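Uncharacterized protein Dfer_1899 (Dyadobacter fermentans, PDB 5HX0) is of unknown function but has the six-bladed beta-propeller fold of the sialidase family and may act on or bind a glycan. Local coordinates at residues A[322-328]-A[338-344]; A[290-294]-A[345-349]; A[136-140]-A[172-176]. All coordinates share one frame; numbering follows the deposited sequence. Where two conformers were deposited one is given.

Interaction 1 of 3, residues A[322-328]-A[338-344]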
ATOM      1  N   ASN A 322       2.795  31.983  23.776  1.00 17.49           N
ATOM      2  CA  ASN A 322       2.376  32.556  22.503  1.00 17.75           C
ATOM      3  C   ASN A 322       3.551  32.980  21.625  1.00 19.86           C
ATOM      4  O   ASN A 322       3.313  33.403  20.477  1.00 16.12           O
ATOM      5  CB  ASN A 322       1.413  33.754  22.655  1.00 24.04           C
ATOM      6  CG  ASN A 322       0.025  33.339  23.146  1.00 25.43           C
ATOM      7  OD1 ASN A 322      -0.361  32.181  23.058  1.00 23.67           O
ATOM      8  ND2 ASN A 322      -0.727  34.302  23.657  1.00 33.77           N
ATOM      9  N   ARG A 323       4.800  32.866  22.086  1.00 17.72           N
ATOM     10  CA  ARG A 323       5.903  32.956  21.135  1.00 18.63           C
ATOM     11  C   ARG A 323       5.798  31.781  20.154  1.00 19.39           C
ATOM     12  O   ARG A 323       5.036  30.838  20.365  1.00 15.27           O
ATOM     13  CB  ARG A 323       7.252  32.970  21.867  1.00 22.39           C
ATOM     14  CG  ARG A 323       7.444  34.184  22.788  1.00 18.61           C
ATOM     15  CD  ARG A 323       8.841  34.195  23.359  1.00 22.57           C
ATOM     16  NE  ARG A 323       9.104  32.991  24.138  1.00 24.17           N
ATOM     17  CZ  ARG A 323      10.327  32.549  24.439  1.00 20.93           C
ATOM     18  NH1 ARG A 323      11.405  33.199  24.005  1.00 21.59           N
ATOM     19  NH2 ARG A 323      10.463  31.446  25.148  1.00 22.52           N
ATOM     20  N   VAL A 324       6.567  31.847  19.064  1.00 17.02           N
ATOM     21  CA  VAL A 324       6.400  30.930  17.939  1.00 14.41           C
ATOM     22  C   VAL A 324       7.737  30.268  17.635  1.00 15.50           C
ATOM     23  O   VAL A 324       8.716  30.957  17.316  1.00 15.44           O
ATOM     24  CB  VAL A 324       5.866  31.653  16.689  1.00 16.96           C
ATOM     25  CG1 VAL A 324       5.717  30.670  15.520  1.00 13.17           C
ATOM     26  CG2 VAL A 324       4.534  32.342  17.005  1.00 18.52           C
ATOM     27  N   LEU A 325       7.781  28.935  17.742  1.00 12.10           N
ATOM     28  CA  LEU A 325       8.961  28.174  17.353  1.00 14.49           C
ATOM     29  C   LEU A 325       8.919  27.927  15.849  1.00 12.49           C
ATOM     30  O   LEU A 325       8.016  27.244  15.357  1.00 15.26           O
ATOM     31  CB  LEU A 325       9.040  26.845  18.104  1.00 12.68           C
ATOM     32  CG  LEU A 325      10.248  25.973  17.711  1.00 13.55           C
ATOM     33  CD1 LEU A 325      11.551  26.641  18.137  1.00 13.25           C
ATOM     34  CD2 LEU A 325      10.101  24.588  18.345  1.00 17.18           C
ATOM     35  N   LEU A 326       9.880  28.496  15.120  1.00 14.10           N
ATOM     36  CA  LEU A 326      10.010  28.314  13.674  1.00 11.90           C
ATOM     37  C   LEU A 326      11.179  27.373  13.438  1.00 17.31           C
ATOM     38  O   LEU A 326      12.320  27.746  13.692  1.00 10.91           O
ATOM     39  CB  LEU A 326      10.250  29.660  12.983  1.00 14.44           C
ATOM     40  CG  LEU A 326      10.257  29.675  11.452  1.00 15.30           C
ATOM     41  CD1 LEU A 326       8.861  29.421  10.901  1.00 12.58           C
ATOM     42  CD2 LEU A 326      10.796  31.017  10.961  1.00 19.24           C
ATOM     43  N   SER A 327      10.912  26.154  12.972  0.65  9.93           N
ATOM     44  CA  SER A 327      12.002  25.222  12.715  0.65 13.90           C
ATOM     45  C   SER A 327      12.157  24.999  11.215  0.65 14.72           C
ATOM     46  O   SER A 327      11.192  25.108  10.450  0.65 14.04           O
ATOM     47  CB  SER A 327      11.772  23.889  13.432  0.65 11.78           C
ATOM     48  OG  SER A 327      10.541  23.323  13.056  0.65 12.51           O
ATOM     49  N   TYR A 328      13.383  24.681  10.801  1.00 12.36           N
ATOM     50  CA  TYR A 328      13.684  24.505   9.383  1.00 14.25           C
ATOM     51  C   TYR A 328      14.907  23.625   9.189  1.00 13.30           C
ATOM     52  O   TYR A 328      15.767  23.515  10.063  1.00 12.57           O
ATOM     53  CB  TYR A 328      13.921  25.845   8.678  1.00 12.16           C
ATOM     54  CG  TYR A 328      14.743  26.831   9.479  1.00 11.53           C
ATOM     55  CD1 TYR A 328      14.135  27.650  10.423  1.00 17.40           C
ATOM     56  CD2 TYR A 328      16.103  26.974   9.259  1.00 10.49           C
ATOM     57  CE1 TYR A 328      14.864  28.569  11.156  1.00 14.04           C
ATOM     58  CE2 TYR A 328      16.857  27.910  10.004  1.00 14.78           C
ATOM     59  CZ  TYR A 328      16.219  28.697  10.940  1.00 14.79           C
ATOM     60  OH  TYR A 328      16.910  29.631  11.693  1.00 19.82           O
ATOM     61  N   ARG A 338      17.788  23.598  12.231  1.00 12.59           N
ATOM     62  CA  ARG A 338      17.882  24.833  13.010  1.00 14.07           C
ATOM     63  C   ARG A 338      16.485  25.373  13.321  1.00 17.44           C
ATOM     64  O   ARG A 338      15.472  24.887  12.808  1.00 13.70           O
ATOM     65  CB  ARG A 338      18.733  25.876  12.257  1.00 15.09           C
ATOM     66  CG  ARG A 338      20.159  25.363  11.995  1.00 13.24           C
ATOM     67  CD  ARG A 338      21.051  26.349  11.264  1.00 21.61           C
ATOM     68  NE  ARG A 338      22.385  25.754  11.132  1.00 17.12           N
ATOM     69  CZ  ARG A 338      23.519  26.445  11.136  1.00 28.04           C
ATOM     70  NH1 ARG A 338      23.499  27.768  11.258  1.00 26.37           N
ATOM     71  NH2 ARG A 338      24.675  25.807  11.022  1.00 16.50           N
ATOM     72  N   ALA A 339      16.438  26.408  14.160  1.00 14.00           N
ATOM     73  CA  ALA A 339      15.171  27.012  14.538  1.00 18.33           C
ATOM     74  C   ALA A 339      15.421  28.389  15.133  1.00 18.73           C
ATOM     75  O   ALA A 339      16.550  28.736  15.491  1.00 16.68           O
ATOM     76  CB  ALA A 339      14.410  26.129  15.541  1.00 14.14           C
ATOM     77  N   ARG A 340      14.345  29.174  15.236  1.00 14.97           N
ATOM     78  CA  ARG A 340      14.395  30.408  16.007  1.00 16.41           C
ATOM     79  C   ARG A 340      13.017  30.660  16.605  1.00 15.21           C
ATOM     80  O   ARG A 340      12.008  30.197  16.081  1.00 17.51           O
ATOM     81  CB  ARG A 340      14.870  31.599  15.150  1.00 21.38           C
ATOM     82  CG  ARG A 340      14.150  31.797  13.826  1.00 23.77           C
ATOM     83  CD  ARG A 340      14.872  32.859  12.948  1.00 21.55           C
ATOM     84  NE  ARG A 340      16.134  32.371  12.387  1.00 23.27           N
ATOM     85  CZ  ARG A 340      17.117  33.155  11.950  1.00 29.50           C
ATOM     86  NH1 ARG A 340      16.993  34.482  12.010  1.00 27.21           N
ATOM     87  NH2 ARG A 340      18.232  32.622  11.464  1.00 20.85           N
ATOM     88  N   ILE A 341      12.978  31.376  17.724  1.00 13.18           N
ATOM     89  CA  ILE A 341      11.726  31.625  18.424  1.00 17.84           C
ATOM     90  C   ILE A 341      11.317  33.064  18.159  1.00 16.17           C
ATOM     91  O   ILE A 341      12.035  33.995  18.536  1.00 17.48           O
ATOM     92  CB  ILE A 341      11.859  31.354  19.931  1.00 18.28           C
ATOM     93  CG1 ILE A 341      12.175  29.877  20.181  1.00 17.97           C
ATOM     94  CG2 ILE A 341      10.581  31.799  20.659  1.00 15.02           C
ATOM     95  CD1 ILE A 341      12.322  29.541  21.673  1.00 21.97           C
ATOM     96  N   LEU A 342      10.172  33.243  17.512  1.00 14.98           N
ATOM     97  CA  LEU A 342       9.680  34.560  17.145  1.00 18.35           C
ATOM     98  C   LEU A 342       8.726  35.080  18.213  1.00 20.04           C
ATOM     99  O   LEU A 342       8.171  34.311  19.004  1.00 18.38           O
ATOM    100  CB  LEU A 342       8.971  34.494  15.793  1.00 13.57           C
ATOM    101  CG  LEU A 342       9.732  33.815  14.647  1.00 14.39           C
ATOM    102  CD1 LEU A 342       8.937  33.948  13.360  1.00 20.01           C
ATOM    103  CD2 LEU A 342      11.131  34.426  14.495  1.00 16.92           C
ATOM    104  N   ASN A 343       8.540  36.401  18.238  1.00 16.59           N
ATOM    105  CA  ASN A 343       7.497  36.952  19.095  1.00 14.30           C
ATOM    106  C   ASN A 343       6.118  36.510  18.578  1.00 21.34           C
ATOM    107  O   ASN A 343       5.989  35.915  17.499  1.00 19.61           O
ATOM    108  CB  ASN A 343       7.612  38.483  19.189  1.00 16.57           C
ATOM    109  CG  ASN A 343       7.561  39.184  17.824  1.00 22.64           C
ATOM    110  OD1 ASN A 343       6.945  38.704  16.877  1.00 21.44           O
ATOM    111  ND2 ASN A 343       8.214  40.347  17.739  1.00 21.72           N
ATOM    112  N   ALA A 344       5.077  36.798  19.368  1.00 20.40           N
ATOM    113  CA  ALA A 344       3.742  36.264  19.071  1.00 14.64           C
ATOM    114  C   ALA A 344       3.266  36.651  17.674  1.00 15.09           C
ATOM    115  O   ALA A 344       2.619  35.854  16.986  1.00 17.62           O
ATOM    116  CB  ALA A 344       2.749  36.748  20.127  1.00 12.67           C
TER
HETATM  117  O   HOH W   1       1.820  33.573  18.404  1.00 14.77           O
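Tyr328 and Arg340 meet by a nearly straight hydrogen bond from Arg340 NE to Tyr328 OH, 2.9 Å long, with the hydroxyl lying in the guanidinium plane at its edge. Both side chains take the first-torsion position between backbone N and carbonyl carbon (chi1 42° for Tyr328, 51° for Arg340), which folds the tyrosine over the neighbouring strand; a further bend at chi3 turns NE of the arginine back to meet it. One face of the Tyr328 ring lies over the backbone of that strand, with the carbonyl oxygen of Arg338 above the ring centre, while CE2 rests 3.6 Å from Arg338 CB. Glu354 completes the polar cluster: its carboxylate takes a hydrogen bond from Tyr328 OH and salt bridges from Arg338 and Arg340, which probably offsets the charge of the two arginines. Tyr328, Arg338 and Arg340 belong to the hairpin of strands 324-330 and 336-342, the middle pair of a four-stranded antiparallel propeller blade; Glu354 starts the strand beside it, 354-358. Six backbone hydrogen bonds join the segments, among them Leu342 N to Val324 O at 2.7 Å. On the face shared by Val324, Leu326 and Leu342, the closest leucine methyls, Leu326 CD2 and Leu342 CD1, are 4.2 Å apart. On the other face Leu325 leans across the pair, its CD1 3.9 Å from both Ala339 CB and Ile341 CG1; Val379 and Val381 of the next blade cover this leucine. At the hairpin's open end Arg323, bent at chi3 (-60°), lays one guanidinium face over Ile341 CG2, which is 3.7 Å from NH1, and sends NE to a salt bridge with Asp321. Beyond the last strand pair a water donates to both Asn322 O and Ala344 O, bridging the segments where direct backbone bonding has ended.

Interaction 2 of 3, residues A[290-294]-A[345-349]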
ATOM      1  N   CYS A 290      11.475  32.889   3.145  1.00 14.94           N
ATOM      2  CA  CYS A 290      10.686  34.107   2.999  1.00 18.84           C
ATOM      3  C   CYS A 290       9.398  34.043   3.813  1.00 19.90           C
ATOM      4  O   CYS A 290       8.997  32.994   4.327  1.00 18.22           O
ATOM      5  CB  CYS A 290      10.362  34.376   1.522  1.00 22.21           C
ATOM      6  SG  CYS A 290      11.852  34.820   0.578  1.00 21.54           S
ATOM      7  N   ILE A 291       8.739  35.196   3.916  1.00 12.76           N
ATOM      8  CA  ILE A 291       7.505  35.308   4.689  1.00 17.36           C
ATOM      9  C   ILE A 291       6.539  36.194   3.915  1.00 18.40           C
ATOM     10  O   ILE A 291       6.956  37.133   3.226  1.00 21.26           O
ATOM     11  CB  ILE A 291       7.787  35.866   6.107  1.00 17.80           C
ATOM     12  CG1 ILE A 291       6.548  35.803   6.996  1.00 21.06           C
ATOM     13  CG2 ILE A 291       8.356  37.306   6.023  1.00 22.51           C
ATOM     14  CD1 ILE A 291       6.805  36.172   8.466  1.00 17.05           C
ATOM     15  N   ALA A 292       5.255  35.870   3.989  1.00 16.85           N
ATOM     16  CA  ALA A 292       4.210  36.740   3.469  1.00 25.74           C
ATOM     17  C   ALA A 292       3.109  36.837   4.515  1.00 22.48           C
ATOM     18  O   ALA A 292       2.829  35.866   5.228  1.00 18.39           O
ATOM     19  CB  ALA A 292       3.658  36.224   2.126  1.00 18.33           C
ATOM     20  N   ARG A 293       2.482  38.014   4.604  1.00 21.68           N
ATOM     21  CA  ARG A 293       1.533  38.308   5.669  1.00 20.29           C
ATOM     22  C   ARG A 293       0.220  38.864   5.113  1.00 24.80           C
ATOM     23  O   ARG A 293       0.209  39.602   4.121  1.00 20.81           O
ATOM     24  CB  ARG A 293       2.151  39.311   6.679  1.00 22.39           C
ATOM     25  CG  ARG A 293       1.228  39.674   7.839  1.00 18.69           C
ATOM     26  CD  ARG A 293       1.937  40.645   8.809  1.00 20.59           C
ATOM     27  NE  ARG A 293       3.167  40.060   9.349  1.00 19.70           N
ATOM     28  CZ  ARG A 293       3.281  39.529  10.563  1.00 24.00           C
ATOM     29  NH1 ARG A 293       2.241  39.513  11.387  1.00 21.89           N
ATOM     30  NH2 ARG A 293       4.446  39.024  10.965  1.00 18.39           N
ATOM     31  N   SER A 294      -0.890  38.492   5.758  1.00 21.35           N
ATOM     32  CA  SER A 294      -2.207  39.069   5.494  1.00 28.64           C
ATOM     33  C   SER A 294      -2.753  39.677   6.777  1.00 32.19           C
ATOM     34  O   SER A 294      -2.766  39.018   7.826  1.00 26.16           O
ATOM     35  CB  SER A 294      -3.191  38.020   4.970  1.00 22.25           C
ATOM     36  OG  SER A 294      -4.512  38.547   4.925  1.00 23.03           O
ATOM     37  N   GLU A 345       3.585  37.859  17.226  1.00 18.67           N
ATOM     38  CA  GLU A 345       3.103  38.297  15.919  1.00 24.17           C
ATOM     39  C   GLU A 345       4.070  37.971  14.779  1.00 20.09           C
ATOM     40  O   GLU A 345       3.797  38.325  13.625  1.00 20.22           O
ATOM     41  CB  GLU A 345       2.793  39.798  15.976  1.00 24.25           C
ATOM     42  CG  GLU A 345       1.618  40.102  16.918  1.00 20.47           C
ATOM     43  CD  GLU A 345       0.318  39.423  16.489  1.00 20.03           C
ATOM     44  OE1 GLU A 345      -0.024  39.512  15.292  1.00 18.49           O
ATOM     45  OE2 GLU A 345      -0.358  38.785  17.346  1.00 20.99           O
ATOM     46  N   CYS A 346       5.180  37.284  15.072  1.00 17.99           N
ATOM     47  CA  CYS A 346       6.106  36.788  14.044  1.00 18.07           C
ATOM     48  C   CYS A 346       6.710  37.929  13.224  1.00 14.76           C
ATOM     49  O   CYS A 346       6.896  37.805  12.014  1.00 21.62           O
ATOM     50  CB  CYS A 346       5.433  35.768  13.119  1.00 19.06           C
ATOM     51  SG  CYS A 346       4.791  34.285  13.957  1.00 18.16           S
ATOM     52  N   THR A 347       7.043  39.039  13.891  1.00 21.18           N
ATOM     53  CA  THR A 347       7.627  40.194  13.211  1.00 19.88           C
ATOM     54  C   THR A 347       9.141  40.284  13.359  1.00 24.68           C
ATOM     55  O   THR A 347       9.787  40.993  12.577  1.00 25.18           O
ATOM     56  CB  THR A 347       7.012  41.502  13.737  1.00 20.92           C
ATOM     57  OG1 THR A 347       7.247  41.621  15.151  1.00 24.38           O
ATOM     58  CG2 THR A 347       5.516  41.538  13.488  1.00 26.61           C
ATOM     59  N   ASP A 348       9.725  39.583  14.327  1.00 18.67           N
ATOM     60  CA  ASP A 348      11.118  39.790  14.696  1.00 22.38           C
ATOM     61  C   ASP A 348      12.035  38.685  14.175  1.00 17.32           C
ATOM     62  O   ASP A 348      13.043  38.360  14.814  1.00 20.29           O
ATOM     63  CB  ASP A 348      11.237  39.926  16.214  1.00 22.96           C
ATOM     64  CG  ASP A 348      10.872  38.652  16.956  1.00 22.26           C
ATOM     65  OD1 ASP A 348      10.254  37.748  16.359  1.00 18.57           O
ATOM     66  OD2 ASP A 348      11.198  38.574  18.153  1.00 24.48           O
ATOM     67  N   PHE A 349      11.720  38.127  13.005  1.00 18.56           N
ATOM     68  CA  PHE A 349      12.503  37.004  12.491  1.00 16.71           C
ATOM     69  C   PHE A 349      13.939  37.412  12.191  1.00 19.98           C
ATOM     70  O   PHE A 349      14.837  36.568  12.203  1.00 20.22           O
ATOM     71  CB  PHE A 349      11.835  36.440  11.234  1.00 14.82           C
ATOM     72  CG  PHE A 349      11.237  37.506  10.358  1.00 17.61           C
ATOM     73  CD1 PHE A 349      12.036  38.228   9.483  1.00 17.76           C
ATOM     74  CD2 PHE A 349       9.892  37.814  10.433  1.00 18.48           C
ATOM     75  CE1 PHE A 349      11.486  39.230   8.682  1.00 17.08           C
ATOM     76  CE2 PHE A 349       9.334  38.826   9.638  1.00 19.61           C
ATOM     77  CZ  PHE A 349      10.135  39.521   8.756  1.00 19.00           C
TER
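Arg293 reaches from strand 288-294 of one propeller blade to Glu345, in the loop between the last two strands of the next blade, so this contact bridges adjacent blades. At Glu345 the backbone carbonyl accepts two hydrogen bonds end-on, with Glu345 O 3.0 Å from Arg293 NH1 and 2.8 Å from Arg293 NH2, both in the guanidinium plane. The arginine runs straight out from its strand (chi1 -180°) and bends at chi3 (-59°) to present this end. NH1 also makes a salt bridge with Asp275, a second partner that would limit rotation of the group, whereas the Glu345 carboxylate turns to Thr271 OG1 and Lys273 N in the same loop as Asp275. Cys346 follows with its carbonyl oxygen also near the guanidinium edge, 2.9 Å from NH2 of Arg293, but at an angle too poor for a hydrogen bond. The methyl CG2 of Thr347 makes a van der Waals contact with the guanidinium, 3.7 Å from Arg293 NH2. Past Asp348, the ring of Phe349 turns back toward the strand and receives two branches of Ile291: CD1 lies 3.8 Å from Phe349 CE2, and CG2 lies 3.9 Å from Phe349 CZ.

Interaction 3 of 3, residues A[136-140]-A[172-176]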
ATOM      1  N   THR A 136     -10.673  15.934  15.192  1.00 14.89           N
ATOM      2  CA  THR A 136     -10.525  15.528  13.796  1.00 13.90           C
ATOM      3  C   THR A 136      -9.068  15.626  13.357  1.00 12.40           C
ATOM      4  O   THR A 136      -8.362  16.569  13.721  1.00 10.98           O
ATOM      5  CB  THR A 136     -11.385  16.427  12.914  1.00 17.90           C
ATOM      6  OG1 THR A 136     -12.757  16.319  13.330  1.00 22.70           O
ATOM      7  CG2 THR A 136     -11.252  16.044  11.439  1.00 11.90           C
ATOM      8  N   ILE A 137      -8.611  14.662  12.559  1.00 10.61           N
ATOM      9  CA  ILE A 137      -7.256  14.713  12.004  1.00 11.10           C
ATOM     10  C   ILE A 137      -7.341  14.701  10.490  1.00 11.41           C
ATOM     11  O   ILE A 137      -8.014  13.842   9.910  1.00 14.91           O
ATOM     12  CB  ILE A 137      -6.377  13.552  12.502  1.00 10.51           C
ATOM     13  CG1 ILE A 137      -6.279  13.561  14.032  1.00 10.87           C
ATOM     14  CG2 ILE A 137      -4.958  13.628  11.860  1.00 10.60           C
ATOM     15  CD1 ILE A 137      -5.741  12.241  14.613  1.00 13.17           C
ATOM     16  N   LEU A 138      -6.671  15.665   9.860  1.00 12.07           N
ATOM     17  CA  LEU A 138      -6.484  15.700   8.415  1.00 11.08           C
ATOM     18  C   LEU A 138      -5.062  15.263   8.105  1.00 14.65           C
ATOM     19  O   LEU A 138      -4.133  15.633   8.825  1.00 11.44           O
ATOM     20  CB  LEU A 138      -6.700  17.103   7.860  1.00 15.32           C
ATOM     21  CG  LEU A 138      -8.026  17.807   8.167  1.00 18.08           C
ATOM     22  CD1 LEU A 138      -8.017  19.206   7.569  1.00 23.64           C
ATOM     23  CD2 LEU A 138      -9.147  17.003   7.570  1.00 20.12           C
ATOM     24  N   CYS A 139      -4.892  14.490   7.029  1.00 11.09           N
ATOM     25  CA  CYS A 139      -3.560  14.072   6.582  1.00  9.37           C
ATOM     26  C   CYS A 139      -3.453  14.390   5.092  1.00 13.09           C
ATOM     27  O   CYS A 139      -3.954  13.637   4.253  1.00 13.62           O
ATOM     28  CB  CYS A 139      -3.310  12.586   6.863  1.00 10.57           C
ATOM     29  SG  CYS A 139      -1.655  12.049   6.360  1.00 14.26           S
ATOM     30  N   ALA A 140      -2.799  15.502   4.767  1.00 11.83           N
ATOM     31  CA  ALA A 140      -2.613  15.899   3.379  1.00 11.76           C
ATOM     32  C   ALA A 140      -1.437  15.148   2.769  1.00 15.70           C
ATOM     33  O   ALA A 140      -0.452  14.821   3.448  1.00 10.78           O
ATOM     34  CB  ALA A 140      -2.375  17.407   3.278  1.00 12.95           C
ATOM     35  N   VAL A 172      -6.199  14.193   0.321  1.00 10.57           N
ATOM     36  CA  VAL A 172      -6.259  14.382   1.770  1.00 11.45           C
ATOM     37  C   VAL A 172      -7.082  13.252   2.366  1.00 19.75           C
ATOM     38  O   VAL A 172      -8.181  12.955   1.879  1.00 17.62           O
ATOM     39  CB  VAL A 172      -6.884  15.746   2.137  1.00 14.83           C
ATOM     40  CG1 VAL A 172      -6.863  15.966   3.642  1.00 14.57           C
ATOM     41  CG2 VAL A 172      -6.157  16.872   1.422  1.00 14.92           C
ATOM     42  N   LEU A 173      -6.552  12.614   3.401  1.00 13.56           N
ATOM     43  CA  LEU A 173      -7.307  11.661   4.199  1.00 15.44           C
ATOM     44  C   LEU A 173      -7.774  12.330   5.486  1.00 15.91           C
ATOM     45  O   LEU A 173      -7.145  13.255   6.000  1.00 14.81           O
ATOM     46  CB  LEU A 173      -6.449  10.440   4.529  1.00 14.92           C
ATOM     47  CG  LEU A 173      -5.836  10.022   3.201  1.00 27.54           C
ATOM     48  CD1 LEU A 173      -4.483   9.467   3.409  1.00 31.93           C
ATOM     49  CD2 LEU A 173      -6.740   9.072   2.463  1.00 19.88           C
ATOM     50  N   ARG A 174      -8.858  11.804   6.035  1.00 10.63           N
ATOM     51  CA  ARG A 174      -9.511  12.399   7.190  1.00 14.58           C
ATOM     52  C   ARG A 174      -9.876  11.307   8.186  1.00 15.16           C
ATOM     53  O   ARG A 174     -10.373  10.246   7.800  1.00 15.18           O
ATOM     54  CB  ARG A 174     -10.768  13.132   6.713  1.00 17.71           C
ATOM     55  CG  ARG A 174     -11.167  14.312   7.469  1.00 27.28           C
ATOM     56  CD  ARG A 174     -12.175  15.137   6.646  1.00 22.80           C
ATOM     57  NE  ARG A 174     -12.738  16.177   7.484  1.00 22.69           N
ATOM     58  CZ  ARG A 174     -13.791  15.987   8.267  1.00 28.97           C
ATOM     59  NH1 ARG A 174     -14.398  14.800   8.285  1.00 34.33           N
ATOM     60  NH2 ARG A 174     -14.244  16.980   9.020  1.00 24.86           N
ATOM     61  N   SER A 175      -9.647  11.566   9.468  1.00 11.73           N
ATOM     62  CA  SER A 175     -10.050  10.636  10.509  1.00 12.25           C
ATOM     63  C   SER A 175     -10.847  11.373  11.568  1.00 18.05           C
ATOM     64  O   SER A 175     -10.432  12.437  12.043  1.00 14.35           O
ATOM     65  CB  SER A 175      -8.857   9.945  11.153  1.00 11.05           C
ATOM     66  OG  SER A 175      -9.280   9.114  12.225  1.00 10.51           O
ATOM     67  N   THR A 176     -11.990  10.796  11.941  1.00 15.37           N
ATOM     68  CA  THR A 176     -12.785  11.301  13.051  1.00 17.27           C
ATOM     69  C   THR A 176     -12.764  10.349  14.242  1.00 22.86           C
ATOM     70  O   THR A 176     -13.557  10.516  15.179  1.00 23.03           O
ATOM     71  CB  THR A 176     -14.226  11.564  12.594  1.00 15.98           C
ATOM     72  OG1 THR A 176     -14.760  10.367  12.032  1.00 19.19           O
ATOM     73  CG2 THR A 176     -14.267  12.658  11.529  1.00 21.96           C
TER
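Ile137 and Ser175 exchange two backbone hydrogen bonds, Ile137 N to Ser175 O at 2.9 Å and Ser175 N to Ile137 O at 2.8 Å, and Cys139 and Leu173 repeat the exchange two residues further on. They join strands 137-145 and 165-175 as the antiparallel middle pair of a propeller blade. Polar side chains at this end are held by partners beyond the pair. Ser175, with OG anti to the backbone N (chi1 176°), opens an Asp box, the Ser-x-Asp-x-Gly-x-x-Trp turn of sialidases: its hydroxyl bonds to Asp177 N, Gly179 N and Ser181 O, and Trp182 packs against both Ser175 and Ile137. On the opposite face Arg174 donates from NE to the carbonyl of Lys245. Its chain, extended from CG to NE, runs beside Leu138, both pointing the same way, and the packing is tight, with Leu138 CD2 3.4 Å from Arg174 CG and 3.7 Å from both CD and NE. Thr136 sets its methyl CG2 over one face of the guanidinium, off-centre and 4.0 Å from NH2, while its OG1 bonds back to Asp134. Further along this face Ala140 CB lies 4.2 Å from Val172 CG2, and Trp222 of the adjoining blade covers both residues. Cys139 and Leu173 share the other face with Ile137 and Ser175, where Leu129 meets Ile137 and Cys139 and Pro185 meets Leu173. The arginine is thus used along its length, its methylene groups as apolar surface beside Leu138 and its NE as a donor to the next blade, so one side chain serves packing within a blade and polar attachment between blades.

From the N terminus, interaction 3 comes first: it pairs 136-140 with 172-176 across a 31-residue excursion that includes helix 149-154, and it is complete before the others begin. Interaction 2 opens at 290-294 and closes only at 345-349, spanning the junction of two successive blades. Within that span interaction 1 opens and closes, as a short hairpin in the later blade, and 345-349 follows directly on its second segment. The two touch: Asn343 N bonds to Asp348 OD1 and Arg340 NH1 to Phe349 O, coupling hairpin and interblade loop. Interaction 3 lies apart, its centre 26 Å from that of interaction 1 and 28 Å from that of interaction 2, in a separate blade.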